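Local coordinates for magnesium and cobalt efflux protein CorC (Neisseria meningitidis serogroup B, PDB 3OI8), which is probably involved in magnesium and cobalt transport and binds adenosine through its pair of CBS domains, at the interface of chains A and B. Sequence-based numbering; all coordinates share one arbitrary frame. Chains: chain A/B, Uncharacterized protein.

The interface of chains A and B. Residues chain A 59-60, 63, 96, 100; chain B 94, 97-98.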
loop_
_atom_site.group_PDB
_atom_site.type_symbol
_atom_site.label_atom_id
_atom_site.label_comp_id
_atom_site.label_asym_id
_atom_site.label_seq_id
_atom_site.Cartn_x
_atom_site.Cartn_y
_atom_site.Cartn_z
ATOM N N ILE A 59 -10.186 -24.416 -7.948
ATOM C CA ILE A 59 -10.398 -23.000 -8.194
ATOM C C ILE A 59 -11.627 -22.473 -7.441
ATOM O O ILE A 59 -11.606 -21.365 -6.916
ATOM C CB ILE A 59 -10.462 -22.667 -9.707
ATOM C CG1 ILE A 59 -10.445 -21.145 -9.905
ATOM C CG2 ILE A 59 -11.645 -23.350 -10.378
ATOM C CD1 ILE A 59 -10.087 -20.715 -11.303
ATOM N N GLU A 60 -12.686 -23.277 -7.370
ATOM C CA GLU A 60 -13.926 -22.888 -6.690
ATOM C C GLU A 60 -13.742 -22.640 -5.188
ATOM O O GLU A 60 -14.261 -21.669 -4.628
ATOM C CB GLU A 60 -15.012 -23.951 -6.907
ATOM C CG GLU A 60 -15.552 -24.045 -8.336
ATOM C CD GLU A 60 -14.716 -24.939 -9.243
ATOM O OE1 GLU A 60 -13.746 -25.569 -8.752
ATOM O OE2 GLU A 60 -15.036 -25.014 -10.453
ATOM N N THR A 63 -11.280 -19.576 -4.704
ATOM C CA THR A 63 -11.954 -18.314 -4.977
ATOM C C THR A 63 -12.914 -17.916 -3.847
ATOM O O THR A 63 -12.941 -16.758 -3.429
ATOM C CB THR A 63 -12.690 -18.332 -6.345
ATOM O OG1 THR A 63 -11.727 -18.446 -7.402
ATOM C CG2 THR A 63 -13.476 -17.048 -6.543
ATOM N N TYR A 96 -8.321 -16.608 -15.068
ATOM C CA TYR A 96 -9.085 -17.822 -15.334
ATOM C C TYR A 96 -10.584 -17.563 -15.308
ATOM O O TYR A 96 -11.373 -18.484 -15.163
ATOM C CB TYR A 96 -8.715 -18.924 -14.337
ATOM C CG TYR A 96 -7.327 -19.459 -14.542
ATOM C CD1 TYR A 96 -7.018 -20.217 -15.667
ATOM C CD2 TYR A 96 -6.319 -19.208 -13.613
ATOM C CE1 TYR A 96 -5.739 -20.709 -15.860
ATOM C CE2 TYR A 96 -5.039 -19.688 -13.800
ATOM C CZ TYR A 96 -4.756 -20.444 -14.921
ATOM O OH TYR A 96 -3.483 -20.939 -15.104
ATOM N N PRO A 100 -12.035 -21.480 -16.329
ATOM C CA PRO A 100 -11.649 -21.988 -15.002
ATOM C C PRO A 100 -11.158 -23.427 -15.091
ATOM O O PRO A 100 -10.334 -23.869 -14.285
ATOM C CB PRO A 100 -12.956 -21.929 -14.196
ATOM C CG PRO A 100 -13.906 -21.112 -15.016
ATOM C CD PRO A 100 -13.485 -21.263 -16.441
ATOM N N LEU B 94 -13.886 -10.950 -8.671
ATOM C CA LEU B 94 -13.910 -12.379 -8.389
ATOM C C LEU B 94 -15.314 -12.844 -8.026
ATOM O O LEU B 94 -15.646 -14.045 -8.126
ATOM C CB LEU B 94 -12.937 -12.703 -7.245
ATOM C CG LEU B 94 -11.455 -12.647 -7.649
ATOM C CD1 LEU B 94 -10.571 -13.071 -6.487
ATOM C CD2 LEU B 94 -11.233 -13.543 -8.884
HETATM N N MSE B 97 -16.729 -14.794 -10.847
HETATM C CA MSE B 97 -15.904 -15.869 -11.436
HETATM C C MSE B 97 -16.671 -17.017 -12.074
HETATM O O MSE B 97 -16.322 -17.483 -13.162
HETATM C CB MSE B 97 -14.945 -16.443 -10.398
HETATM C CG MSE B 97 -13.741 -15.561 -10.166
HETATM SE SE MSE B 97 -12.403 -15.789 -11.569
HETATM C CE MSE B 97 -12.120 -17.696 -11.356
ATOM N N PHE B 98 -17.702 -17.500 -11.401
ATOM C CA PHE B 98 -18.434 -18.642 -11.952
ATOM C C PHE B 98 -19.835 -18.267 -12.374
ATOM O O PHE B 98 -20.708 -19.117 -12.530
ATOM C CB PHE B 98 -18.423 -19.793 -10.954
ATOM C CG PHE B 98 -17.062 -20.081 -10.434
ATOM C CD1 PHE B 98 -16.175 -20.842 -11.178
ATOM C CD2 PHE B 98 -16.643 -19.542 -9.235
ATOM C CE1 PHE B 98 -14.901 -21.084 -10.713
ATOM C CE2 PHE B 98 -15.372 -19.780 -8.767
ATOM C CZ PHE B 98 -14.500 -20.548 -9.516
#
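B:Phe98 pushes its ring, tip first, against helix 59-69 of chain A, and of the residues gathered here it buries the largest surface against the partner, 88 Å². From CB, with CG anti to the carbonyl carbon (chi1 -49°), the ring carries its outer half into chain A. CE1 meets CG and OE2 of A:Glu60 and CG2 of A:Ile59. The same CE1 of B:Phe98 also lies 4.1 Å from CB of A:Pro100. On the other rim CE2 lies 3.9 Å from CB of A:Thr63, with the methyl CG2 of that residue close by. At the tip, CZ comes within 3.7 Å of the helix backbone at CA of A:Glu60. A flat ring suits this place because it is thin enough to be clasped: CG of A:Glu60 lies 3.8 Å above one face, toward the rim, while CB of its own neighbour B:Met97 backs the opposite face. Bent at chi2 (85°), A:Glu60 gives its aliphatic stem to the ring and carries its carboxylate to the CE1 side, the two planes only 23° apart.

B:Met97, a selenomethionine, works beside the ring. Its flexible chain brings CE to 3.6 Å from CD1 of A:Ile59, while its CG packs against CG2 of A:Thr63. A:Ile59 suits its position because its branched side chain serves both partners: CD1 reaches B:Met97 CE and CG2 the phenyl ring, with CG1 between them near both. A:Thr63 offers a methyl to the partner and spends its hydroxyl at home: OG1 donates to the carbonyl O of A:Ile59, one turn back, at 3.0 Å.

No nitrogen or oxygen of one side lies within bonding reach of the other among the residues described, so the patch works mainly by apolar fit. With its two-fold twin it helps hold together the pair of chains, at the first CBS domains, in an assembly that probably reflects the CBS-protein dimer.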